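Long-range contacts in homoserine dehydrogenase (Staphylococcus aureus M1064, PDB 4PG7), which catalyses the NAD(P)-dependent interconversion of aspartate semialdehyde and homoserine in the aspartate pathway of amino-acid biosynthesis: residues 38-42 and 327-331; 58-62 and 87-93; 172-178 and 302-308. One frame throughout, in Å; residues are numbered along the deposited sequence.

Contact 1: residues 38-42 and 327-331; sequences VVKII and GSAVV
The helix that follows the first strand of the nucleotide-binding fold, residues 33-53, crosses helix 323-339 where V38 and I41 meet G327 and V331. The crossing illustrates how a residue without a side chain can lie at the closest approach of two helices. The short axes pass 9.1 Å apart at 56°, and the backbones draw nearest at V38 and G327. There the CG2 methyl of V38 rests on G327 CA at 3.8 Å and also meets CG1 of V330, the two valine side chains crossing at about a right angle.

I41 takes the neighbouring place. Its extended second torsion (chi2 168°) carries CD1 across to the peptide between G327 and S328, 3.6 Å from S328 N. The other side of the contact answers with V331, whose CG2 wedges among three residues: I41 CG2 at 3.7 Å, and more distantly V38 CG1 and I42 CG1. The side chains that meet are almost all apolar, and most are buried. I42 also reaches strands 22-29 and 55-63, tying the helix pair to the sheet. V38 touches residues of the glycine-rich turn at G30, G32 and G35, consistent with the strand-turn-helix of a Rossmann dinucleotide-binding domain.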
ATOM      1  N   VAL A  38       4.287   1.377  25.504  1.00 39.40           N
ATOM      2  CA  VAL A  38       4.194   2.844  25.433  1.00 39.00           C
ATOM      3  C   VAL A  38       5.092   3.497  26.472  1.00 40.57           C
ATOM      4  O   VAL A  38       5.792   4.466  26.177  1.00 40.96           O
ATOM      5  CB  VAL A  38       2.743   3.347  25.613  1.00 40.78           C
ATOM      6  CG1 VAL A  38       2.697   4.861  25.810  1.00 40.71           C
ATOM      7  CG2 VAL A  38       1.896   2.958  24.393  1.00 40.68           C
ATOM      8  N   VAL A  39       5.075   2.966  27.683  1.00 42.50           N
ATOM      9  CA  VAL A  39       5.893   3.522  28.764  1.00 46.05           C
ATOM     10  C   VAL A  39       7.373   3.418  28.397  1.00 48.83           C
ATOM     11  O   VAL A  39       8.093   4.411  28.458  1.00 49.44           O
ATOM     12  CB  VAL A  39       5.609   2.814  30.105  1.00 44.82           C
ATOM     13  CG1 VAL A  39       6.624   3.218  31.167  1.00 46.75           C
ATOM     14  CG2 VAL A  39       4.191   3.152  30.578  1.00 45.76           C
ATOM     15  N   LYS A  40       7.808   2.222  27.988  1.00 48.99           N
ATOM     16  CA  LYS A  40       9.211   1.990  27.629  1.00 48.67           C
ATOM     17  C   LYS A  40       9.679   2.917  26.517  1.00 49.03           C
ATOM     18  O   LYS A  40      10.769   3.494  26.588  1.00 52.87           O
ATOM     19  CB  LYS A  40       9.425   0.538  27.205  1.00 48.59           C
ATOM     20  N   ILE A  41       8.838   3.090  25.511  1.00 49.54           N
ATOM     21  CA  ILE A  41       9.178   3.955  24.388  1.00 51.16           C
ATOM     22  C   ILE A  41       9.334   5.407  24.828  1.00 53.83           C
ATOM     23  O   ILE A  41      10.264   6.095  24.396  1.00 53.95           O
ATOM     24  CB  ILE A  41       8.144   3.855  23.256  1.00 51.52           C
ATOM     25  CG1 ILE A  41       8.227   2.475  22.586  1.00 52.97           C
ATOM     26  CG2 ILE A  41       8.380   4.955  22.223  1.00 53.52           C
ATOM     27  CD1 ILE A  41       7.070   2.169  21.654  1.00 52.42           C
ATOM     28  N   ILE A  42       8.418   5.886  25.666  1.00 53.70           N
ATOM     29  CA  ILE A  42       8.532   7.243  26.205  1.00 51.27           C
ATOM     30  C   ILE A  42       9.806   7.396  27.047  1.00 51.65           C
ATOM     31  O   ILE A  42      10.541   8.371  26.879  1.00 51.84           O
ATOM     32  CB  ILE A  42       7.287   7.636  27.030  1.00 51.64           C
ATOM     33  CG1 ILE A  42       6.081   7.795  26.099  1.00 50.81           C
ATOM     34  CG2 ILE A  42       7.537   8.933  27.808  1.00 51.32           C
ATOM     35  CD1 ILE A  42       4.752   7.703  26.815  1.00 53.27           C
ATOM     36  N   GLY A 327       2.255   0.276  20.157  1.00 48.48           N
ATOM     37  CA  GLY A 327       2.833   1.220  21.115  1.00 48.02           C
ATOM     38  C   GLY A 327       3.549   2.351  20.403  1.00 49.74           C
ATOM     39  O   GLY A 327       3.432   3.521  20.784  1.00 47.31           O
ATOM     40  N   SER A 328       4.296   2.001  19.361  1.00 49.00           N
ATOM     41  CA  SER A 328       5.036   2.992  18.593  1.00 51.22           C
ATOM     42  C   SER A 328       4.081   3.959  17.877  1.00 49.61           C
ATOM     43  O   SER A 328       4.354   5.156  17.781  1.00 49.96           O
ATOM     44  CB  SER A 328       5.953   2.289  17.590  1.00 54.70           C
ATOM     45  OG  SER A 328       6.729   3.233  16.897  1.00 58.75           O
ATOM     46  N   ALA A 329       2.951   3.444  17.402  1.00 45.68           N
ATOM     47  CA  ALA A 329       1.949   4.291  16.756  1.00 46.72           C
ATOM     48  C   ALA A 329       1.297   5.258  17.761  1.00 47.03           C
ATOM     49  O   ALA A 329       1.065   6.423  17.440  1.00 46.62           O
ATOM     50  CB  ALA A 329       0.898   3.442  16.060  1.00 44.82           C
ATOM     51  N   VAL A 330       1.028   4.775  18.975  1.00 45.71           N
ATOM     52  CA  VAL A 330       0.499   5.626  20.036  1.00 44.86           C
ATOM     53  C   VAL A 330       1.449   6.789  20.315  1.00 45.18           C
ATOM     54  O   VAL A 330       1.021   7.940  20.402  1.00 46.10           O
ATOM     55  CB  VAL A 330       0.281   4.846  21.347  1.00 44.56           C
ATOM     56  CG1 VAL A 330      -0.014   5.802  22.503  1.00 44.53           C
ATOM     57  CG2 VAL A 330      -0.848   3.845  21.194  1.00 43.68           C
ATOM     58  N   VAL A 331       2.736   6.497  20.451  1.00 45.55           N
ATOM     59  CA  VAL A 331       3.703   7.539  20.810  1.00 48.28           C
ATOM     60  C   VAL A 331       3.860   8.533  19.667  1.00 51.93           C
ATOM     61  O   VAL A 331       4.051   9.733  19.886  1.00 53.58           O
ATOM     62  CB  VAL A 331       5.064   6.951  21.218  1.00 46.86           C
ATOM     63  CG1 VAL A 331       6.082   8.059  21.466  1.00 47.07           C
ATOM     64  CG2 VAL A 331       4.910   6.105  22.478  1.00 48.17           C
TER

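Contact 2: residues 58-62 and 87-93; sequences VIKHI and ILNDDSL
OD2 of D90 is gripped from two sides by neighbouring residues of strand 55-63, a clear case of one carboxylate oxygen serving two donors. H61 NE2 comes to its anti lone pair at 2.7 Å, with an N-H...O angle of 160° and the oxygen almost in the imidazole plane. K60 NZ takes the syn lone pair at 3.1 Å and completes a salt bridge. Ring and carboxylate planes stand 70° apart, so the histidine edge meets a steeply turned carboxylate.

The lysine also donates from NZ to S92 OG, 2.8 Å away. Its chain is extended from CB onward and lays CG over one face of the H61 ring, toward the rim. The other carboxylate oxygen, OD1, is held within its own loop: S92 N and S92 OG reach it from the same face of the carboxylate plane, the hydroxyl at 2.6 Å. The backbone bond makes an Asx turn, superposed on a type I beta turn from D90 to L93. With both oxygens engaged, rotation of the carboxylate is probably restricted, and the lysine should help keep it ionised.

In this Rossmann-like domain strand 55-63 lies beside strand 22-29 in the parallel sheet, and residues 87-93 run from the end of helix 84-88 toward strand 95-98. I87 lies alongside H61, the two side chains sliding past each other in opposite directions, with I87 CG1 3.5 Å from H61 CB; I87 also touches A27 and L29 of strand 22-29. L93 CD2 approaches the ring edge at H61 CD2, 4.1 Å off. On the remaining nitrogen, H61 ND1 is hydrogen-bonded to H79 ND1.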
ATOM      1  N   VAL A  58       5.426  13.847  30.939  1.00 46.61           N
ATOM      2  CA  VAL A  58       5.336  13.292  32.284  1.00 46.01           C
ATOM      3  C   VAL A  58       4.115  12.398  32.363  1.00 45.80           C
ATOM      4  O   VAL A  58       2.971  12.847  32.170  1.00 43.14           O
ATOM      5  CB  VAL A  58       5.251  14.391  33.366  1.00 47.96           C
ATOM      6  CG1 VAL A  58       5.196  13.781  34.766  1.00 47.52           C
ATOM      7  CG2 VAL A  58       6.448  15.316  33.267  1.00 48.82           C
ATOM      8  N   ILE A  59       4.383  11.123  32.607  1.00 44.74           N
ATOM      9  CA  ILE A  59       3.343  10.147  32.860  1.00 45.43           C
ATOM     10  C   ILE A  59       2.960  10.285  34.324  1.00 44.61           C
ATOM     11  O   ILE A  59       3.610   9.731  35.217  1.00 45.57           O
ATOM     12  CB  ILE A  59       3.812   8.714  32.549  1.00 45.47           C
ATOM     13  CG1 ILE A  59       4.279   8.620  31.092  1.00 46.36           C
ATOM     14  CG2 ILE A  59       2.685   7.737  32.819  1.00 45.15           C
ATOM     15  CD1 ILE A  59       4.887   7.281  30.700  1.00 47.26           C
ATOM     16  N   LYS A  60       1.899  11.041  34.565  1.00 44.42           N
ATOM     17  CA  LYS A  60       1.516  11.405  35.929  1.00 44.06           C
ATOM     18  C   LYS A  60       0.648  10.347  36.609  1.00 43.22           C
ATOM     19  O   LYS A  60       0.664  10.238  37.836  1.00 43.87           O
ATOM     20  CB  LYS A  60       0.778  12.743  35.923  1.00 45.26           C
ATOM     21  CG  LYS A  60       0.604  13.321  37.313  1.00 45.52           C
ATOM     22  CD  LYS A  60       0.197  14.779  37.281  1.00 46.49           C
ATOM     23  CE  LYS A  60      -0.145  15.260  38.688  1.00 45.91           C
ATOM     24  NZ  LYS A  60      -1.005  16.459  38.609  1.00 46.91           N
ATOM     25  N   HIS A  61      -0.139   9.606  35.826  1.00 39.98           N
ATOM     26  CA  HIS A  61      -1.001   8.552  36.358  1.00 39.43           C
ATOM     27  C   HIS A  61      -1.055   7.383  35.370  1.00 37.98           C
ATOM     28  O   HIS A  61      -1.071   7.581  34.155  1.00 36.80           O
ATOM     29  CB  HIS A  61      -2.452   9.038  36.562  1.00 40.69           C
ATOM     30  CG  HIS A  61      -2.593  10.279  37.394  1.00 42.05           C
ATOM     31  ND1 HIS A  61      -2.506  10.270  38.768  1.00 44.58           N
ATOM     32  CD2 HIS A  61      -2.860  11.558  37.048  1.00 42.44           C
ATOM     33  CE1 HIS A  61      -2.673  11.496  39.234  1.00 44.55           C
ATOM     34  NE2 HIS A  61      -2.888  12.298  38.206  1.00 44.17           N
ATOM     35  N   ILE A  62      -1.116   6.174  35.906  1.00 37.70           N
ATOM     36  CA  ILE A  62      -1.450   5.007  35.129  1.00 37.69           C
ATOM     37  C   ILE A  62      -2.615   4.298  35.793  1.00 38.23           C
ATOM     38  O   ILE A  62      -2.528   3.902  36.949  1.00 39.52           O
ATOM     39  CB  ILE A  62      -0.249   4.055  34.967  1.00 37.68           C
ATOM     40  CG1 ILE A  62       0.933   4.800  34.326  1.00 37.49           C
ATOM     41  CG2 ILE A  62      -0.640   2.881  34.076  1.00 37.40           C
ATOM     42  CD1 ILE A  62       2.229   4.002  34.234  1.00 37.33           C
ATOM     43  N   ILE A  87      -7.988  10.411  37.487  1.00 42.58           N
ATOM     44  CA  ILE A  87      -7.384  10.861  36.258  1.00 42.88           C
ATOM     45  C   ILE A  87      -8.300  11.858  35.554  1.00 44.38           C
ATOM     46  O   ILE A  87      -7.842  12.894  35.092  1.00 43.39           O
ATOM     47  CB  ILE A  87      -7.074   9.659  35.322  1.00 41.76           C
ATOM     48  CG1 ILE A  87      -5.922   8.846  35.889  1.00 41.55           C
ATOM     49  CG2 ILE A  87      -6.741  10.134  33.925  1.00 40.58           C
ATOM     50  CD1 ILE A  87      -5.774   7.463  35.279  1.00 41.73           C
ATOM     51  N   LEU A  88      -9.588  11.544  35.463  1.00 46.56           N
ATOM     52  CA  LEU A  88     -10.522  12.397  34.724  1.00 48.46           C
ATOM     53  C   LEU A  88     -10.707  13.766  35.397  1.00 50.47           C
ATOM     54  O   LEU A  88     -11.012  14.747  34.726  1.00 51.19           O
ATOM     55  CB  LEU A  88     -11.877  11.702  34.537  1.00 48.30           C
ATOM     56  CG  LEU A  88     -11.853  10.406  33.714  1.00 47.94           C
ATOM     57  CD1 LEU A  88     -13.191   9.682  33.763  1.00 48.09           C
ATOM     58  CD2 LEU A  88     -11.448  10.681  32.279  1.00 47.85           C
ATOM     59  N   ASN A  89     -10.525  13.832  36.706  1.00 50.53           N
ATOM     60  CA  ASN A  89     -10.669  15.100  37.419  1.00 54.03           C
ATOM     61  C   ASN A  89      -9.367  15.884  37.559  1.00 54.12           C
ATOM     62  O   ASN A  89      -9.363  16.956  38.177  1.00 56.71           O
ATOM     63  CB  ASN A  89     -11.287  14.861  38.803  1.00 56.40           C
ATOM     64  CG  ASN A  89     -12.718  14.357  38.722  1.00 58.53           C
ATOM     65  OD1 ASN A  89     -13.379  14.497  37.699  1.00 60.42           O
ATOM     66  ND2 ASN A  89     -13.186  13.732  39.790  1.00 59.76           N
ATOM     67  N   ASP A  90      -8.266  15.371  37.010  1.00 50.51           N
ATOM     68  CA  ASP A  90      -6.977  16.045  37.164  1.00 49.90           C
ATOM     69  C   ASP A  90      -6.826  17.105  36.080  1.00 50.46           C
ATOM     70  O   ASP A  90      -6.489  16.781  34.933  1.00 45.13           O
ATOM     71  CB  ASP A  90      -5.823  15.035  37.109  1.00 47.95           C
ATOM     72  CG  ASP A  90      -4.475  15.663  37.446  1.00 48.58           C
ATOM     73  OD1 ASP A  90      -4.339  16.910  37.374  1.00 47.28           O
ATOM     74  OD2 ASP A  90      -3.549  14.913  37.809  1.00 49.24           O
ATOM     75  N   ASP A  91      -7.053  18.369  36.451  1.00 51.58           N
ATOM     76  CA  ASP A  91      -7.044  19.476  35.484  1.00 52.86           C
ATOM     77  C   ASP A  91      -5.660  19.767  34.930  1.00 50.18           C
ATOM     78  O   ASP A  91      -5.532  20.444  33.909  1.00 50.17           O
ATOM     79  CB  ASP A  91      -7.581  20.764  36.118  1.00 58.47           C
ATOM     80  CG  ASP A  91      -9.023  20.672  36.507  1.00 62.38           C
ATOM     81  OD1 ASP A  91      -9.373  21.165  37.604  1.00 68.16           O
ATOM     82  OD2 ASP A  91      -9.807  20.129  35.708  1.00 67.82           O
ATOM     83  N   SER A  92      -4.623  19.236  35.569  1.00 47.43           N
ATOM     84  CA  SER A  92      -3.273  19.412  35.058  1.00 47.77           C
ATOM     85  C   SER A  92      -2.949  18.494  33.890  1.00 47.76           C
ATOM     86  O   SER A  92      -1.917  18.673  33.248  1.00 48.09           O
ATOM     87  CB  SER A  92      -2.241  19.188  36.164  1.00 48.56           C
ATOM     88  OG  SER A  92      -2.039  17.804  36.411  1.00 47.47           O
ATOM     89  N   LEU A  93      -3.786  17.499  33.624  1.00 47.25           N
ATOM     90  CA  LEU A  93      -3.522  16.591  32.507  1.00 47.23           C
ATOM     91  C   LEU A  93      -3.831  17.261  31.178  1.00 46.76           C
ATOM     92  O   LEU A  93      -4.831  17.961  31.030  1.00 46.88           O
ATOM     93  CB  LEU A  93      -4.334  15.309  32.630  1.00 46.87           C
ATOM     94  CG  LEU A  93      -3.973  14.406  33.807  1.00 48.84           C
ATOM     95  CD1 LEU A  93      -4.825  13.157  33.754  1.00 49.51           C
ATOM     96  CD2 LEU A  93      -2.494  14.032  33.826  1.00 49.01           C
TER

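Contact 3: residues 172-178 and 302-308; sequences SKFMGIL and NAIYVIG
F174 sets its CB opposite the dip between I304 and V306, 4.2 Å from I304 CG2 and 4.4 Å from V306 CG2, an example of a side chain that meets two neighbours across the strands with its first carbon alone. CG stands between the backbone N and the carbonyl carbon (chi1 68°), which turns the ring away from the partner strand and onto T229, S230 and S233 of helix 220-234, which lies over this face. Beside it G176 has no side chain, and its CA comes within 3.2 Å of A303 O, so the strands press close here. The ends of L178 and I304 come in on this side of the strands, though their exact spacing is doubtful in the model; L178 also reaches V226 of the same helix.

The two strands are antiparallel, at 167°, and belong to a mixed sheet in which strand 171-177 runs between strands 264-275 and 302-308, while strand 314-318 continues beyond the latter. Hydrogen-bonded pairs K173 with I307, M175 with Y305 and I177 with A303 alternate with non-hydrogen-bonded ones; Y305 N donates to M175 O at 2.8 Å. At one end the regular pattern is broken by a classic beta bulge: S172 N, at 3.0 Å, and K173 N, weakly, both turn to I307 O.

The opposite face carries K173, M175, I177, A303, Y305 and I307. K173 and I307 lie side by side, K173 CD 4.1 Å from I307 CD1, before the lysine continues to a salt bridge with E444. M175 brings CE obliquely against Y305 CD2 at 4.3 Å. Past that touch the ring leads away from the partner strand, its OH bonded to D313 OD2, and packs on Y317 of the second subunit. Next along, the small A303 pairs with bulky I177, and V297 from a loop touches both.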
ATOM      1  N   SER A 172     -15.124   3.471  -4.244  1.00 42.41           N
ATOM      2  CA  SER A 172     -16.430   2.836  -4.405  1.00 42.27           C
ATOM      3  C   SER A 172     -16.494   1.409  -3.850  1.00 38.43           C
ATOM      4  O   SER A 172     -17.573   0.889  -3.560  1.00 35.93           O
ATOM      5  CB  SER A 172     -16.808   2.819  -5.882  1.00 44.86           C
ATOM      6  OG  SER A 172     -15.971   1.940  -6.606  1.00 47.78           O
ATOM      7  N   LYS A 173     -15.344   0.765  -3.708  1.00 35.13           N
ATOM      8  CA  LYS A 173     -15.314  -0.621  -3.256  1.00 33.50           C
ATOM      9  C   LYS A 173     -13.951  -0.936  -2.648  1.00 31.18           C
ATOM     10  O   LYS A 173     -12.933  -0.439  -3.108  1.00 30.29           O
ATOM     11  CB  LYS A 173     -15.632  -1.572  -4.421  1.00 33.82           C
ATOM     12  CG  LYS A 173     -15.538  -3.067  -4.102  1.00 32.17           C
ATOM     13  CD  LYS A 173     -15.988  -3.898  -5.297  1.00 34.26           C
ATOM     14  CE  LYS A 173     -15.829  -5.385  -5.036  1.00 34.64           C
ATOM     15  NZ  LYS A 173     -16.040  -6.208  -6.261  1.00 35.67           N
ATOM     16  N   PHE A 174     -13.944  -1.740  -1.595  1.00 30.96           N
ATOM     17  CA  PHE A 174     -12.706  -2.356  -1.134  1.00 29.31           C
ATOM     18  C   PHE A 174     -12.921  -3.821  -0.882  1.00 28.74           C
ATOM     19  O   PHE A 174     -14.020  -4.245  -0.532  1.00 28.68           O
ATOM     20  CB  PHE A 174     -12.163  -1.671   0.127  1.00 29.72           C
ATOM     21  CG  PHE A 174     -13.009  -1.876   1.356  1.00 29.63           C
ATOM     22  CD1 PHE A 174     -12.863  -3.023   2.140  1.00 29.85           C
ATOM     23  CD2 PHE A 174     -13.913  -0.925   1.759  1.00 30.51           C
ATOM     24  CE1 PHE A 174     -13.627  -3.224   3.273  1.00 29.72           C
ATOM     25  CE2 PHE A 174     -14.680  -1.116   2.902  1.00 31.51           C
ATOM     26  CZ  PHE A 174     -14.551  -2.266   3.651  1.00 30.40           C
ATOM     27  N   MET A 175     -11.855  -4.590  -1.058  1.00 28.35           N
ATOM     28  CA  MET A 175     -11.829  -6.004  -0.708  1.00 28.12           C
ATOM     29  C   MET A 175     -10.542  -6.250   0.045  1.00 27.51           C
ATOM     30  O   MET A 175      -9.478  -5.805  -0.391  1.00 26.62           O
ATOM     31  CB  MET A 175     -11.812  -6.882  -1.955  1.00 28.65           C
ATOM     32  CG  MET A 175     -13.038  -6.778  -2.809  1.00 31.28           C
ATOM     33  SD  MET A 175     -12.969  -8.001  -4.112  1.00 34.60           S
ATOM     34  CE  MET A 175     -11.719  -7.351  -5.187  1.00 35.09           C
ATOM     35  N   GLY A 176     -10.622  -6.989   1.139  1.00 26.37           N
ATOM     36  CA  GLY A 176      -9.463  -7.210   1.934  1.00 25.80           C
ATOM     37  C   GLY A 176      -9.326  -8.574   2.528  1.00 26.50           C
ATOM     38  O   GLY A 176     -10.325  -9.262   2.795  1.00 27.28           O
ATOM     39  N   ILE A 177      -8.069  -8.965   2.729  1.00 25.43           N
ATOM     40  CA  ILE A 177      -7.727 -10.103   3.558  1.00 25.23           C
ATOM     41  C   ILE A 177      -7.343  -9.476   4.885  1.00 26.38           C
ATOM     42  O   ILE A 177      -6.336  -8.786   4.948  1.00 25.32           O
ATOM     43  CB  ILE A 177      -6.599 -10.925   2.925  1.00 25.40           C
ATOM     44  CG1 ILE A 177      -7.124 -11.564   1.634  1.00 24.63           C
ATOM     45  CG2 ILE A 177      -6.062 -11.953   3.915  1.00 24.89           C
ATOM     46  CD1 ILE A 177      -6.069 -12.126   0.699  1.00 25.12           C
ATOM     47  N   LEU A 178      -8.206  -9.647   5.901  1.00 26.52           N
ATOM     48  CA  LEU A 178      -8.181  -8.812   7.085  1.00 29.71           C
ATOM     49  C   LEU A 178      -7.957  -9.566   8.373  1.00 30.95           C
ATOM     50  O   LEU A 178      -7.984  -8.968   9.452  1.00 35.75           O
ATOM     51  CB  LEU A 178      -9.467  -7.999   7.212  1.00 29.77           C
ATOM     52  CG  LEU A 178      -9.755  -7.081   6.024  1.00 32.02           C
ATOM     53  CD1 LEU A 178     -11.088  -6.381   6.225  1.00 33.58           C
ATOM     54  CD2 LEU A 178      -8.651  -6.054   5.857  1.00 33.56           C
ATOM     55  N   ASN A 302      -1.785  -9.655   5.358  1.00 26.66           N
ATOM     56  CA  ASN A 302      -3.046  -9.020   5.057  1.00 26.18           C
ATOM     57  C   ASN A 302      -2.869  -8.070   3.878  1.00 25.52           C
ATOM     58  O   ASN A 302      -1.754  -7.799   3.451  1.00 23.89           O
ATOM     59  CB  ASN A 302      -3.568  -8.278   6.295  1.00 28.56           C
ATOM     60  CG  ASN A 302      -4.085  -9.234   7.377  1.00 33.84           C
ATOM     61  OD1 ASN A 302      -4.190 -10.455   7.167  1.00 39.52           O
ATOM     62  ND2 ASN A 302      -4.425  -8.694   8.505  1.00 36.97           N
ATOM     63  N   ALA A 303      -3.991  -7.614   3.334  1.00 23.72           N
ATOM     64  CA  ALA A 303      -3.985  -6.692   2.221  1.00 24.65           C
ATOM     65  C   ALA A 303      -5.341  -6.045   2.080  1.00 25.11           C
ATOM     66  O   ALA A 303      -6.372  -6.685   2.379  1.00 24.94           O
ATOM     67  CB  ALA A 303      -3.594  -7.401   0.917  1.00 23.76           C
ATOM     68  N   ILE A 304      -5.334  -4.781   1.666  1.00 27.08           N
ATOM     69  CA  ILE A 304      -6.564  -4.077   1.272  1.00 29.94           C
ATOM     70  C   ILE A 304      -6.431  -3.610  -0.144  1.00 27.30           C
ATOM     71  O   ILE A 304      -5.504  -2.863  -0.462  1.00 25.02           O
ATOM     72  CB  ILE A 304      -6.885  -2.778   2.054  1.00 34.96           C
ATOM     73  CG1 ILE A 304      -6.539  -2.931   3.500  1.00 39.67           C
ATOM     74  CG2 ILE A 304      -8.369  -2.410   1.885  1.00 35.07           C
ATOM     75  CD1 ILE A 304      -7.495  -3.809   4.246  1.00 42.26           C
ATOM     76  N   TYR A 305      -7.394  -4.023  -0.951  1.00 25.91           N
ATOM     77  CA  TYR A 305      -7.467  -3.701  -2.342  1.00 28.61           C
ATOM     78  C   TYR A 305      -8.597  -2.694  -2.526  1.00 29.96           C
ATOM     79  O   TYR A 305      -9.739  -2.980  -2.171  1.00 30.01           O
ATOM     80  CB  TYR A 305      -7.786  -4.955  -3.126  1.00 28.09           C
ATOM     81  CG  TYR A 305      -7.569  -4.844  -4.590  1.00 27.70           C
ATOM     82  CD1 TYR A 305      -6.341  -5.177  -5.158  1.00 27.35           C
ATOM     83  CD2 TYR A 305      -8.588  -4.427  -5.427  1.00 29.25           C
ATOM     84  CE1 TYR A 305      -6.124  -5.078  -6.518  1.00 28.13           C
ATOM     85  CE2 TYR A 305      -8.393  -4.337  -6.795  1.00 30.01           C
ATOM     86  CZ  TYR A 305      -7.158  -4.653  -7.333  1.00 29.94           C
ATOM     87  OH  TYR A 305      -6.986  -4.544  -8.692  1.00 31.08           O
ATOM     88  N   VAL A 306      -8.287  -1.558  -3.135  1.00 32.25           N
ATOM     89  CA  VAL A 306      -9.206  -0.422  -3.166  1.00 34.39           C
ATOM     90  C   VAL A 306      -9.484  -0.041  -4.606  1.00 37.19           C
ATOM     91  O   VAL A 306      -8.553   0.082  -5.416  1.00 36.20           O
ATOM     92  CB  VAL A 306      -8.596   0.764  -2.409  1.00 36.09           C
ATOM     93  CG1 VAL A 306      -9.432   2.011  -2.577  1.00 37.69           C
ATOM     94  CG2 VAL A 306      -8.444   0.415  -0.942  1.00 36.22           C
ATOM     95  N   ILE A 307     -10.771   0.111  -4.920  1.00 37.62           N
ATOM     96  CA  ILE A 307     -11.246   0.424  -6.266  1.00 40.33           C
ATOM     97  C   ILE A 307     -11.968   1.765  -6.213  1.00 43.42           C
ATOM     98  O   ILE A 307     -12.698   2.047  -5.251  1.00 41.66           O
ATOM     99  CB  ILE A 307     -12.192  -0.674  -6.761  1.00 41.75           C
ATOM    100  CG1 ILE A 307     -11.427  -1.989  -6.904  1.00 41.57           C
ATOM    101  CG2 ILE A 307     -12.855  -0.293  -8.091  1.00 42.11           C
ATOM    102  CD1 ILE A 307     -12.300  -3.215  -6.891  1.00 42.73           C
ATOM    103  N   GLY A 308     -11.733   2.604  -7.215  1.00 47.68           N
ATOM    104  CA  GLY A 308     -12.341   3.934  -7.263  1.00 53.37           C
ATOM    105  C   GLY A 308     -12.562   4.478  -8.662  1.00 59.59           C
ATOM    106  O   GLY A 308     -12.036   3.946  -9.652  1.00 60.26           O
TER

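In the fold
Contacts 1 and 2 touch one another, their centres about 17 Å apart: helix 33-53 leads straight into strand 55-63, and I42 CD1 packs on I59 CD1 at 3.9 Å, while V39 CG2 reaches I62 CD1 at 4.2 Å. Contact 1 then joins this nucleotide-binding region to helix 323-339, which returns much later in the chain. Contact 3 stands apart, its centre about 29 Å from that of contact 1 and 40 Å from that of contact 2, in the sheet that also meets the second subunit. The bound lysine is held elsewhere, by R246, G250, T252, D438 and K439, none of which belongs to the three contacts.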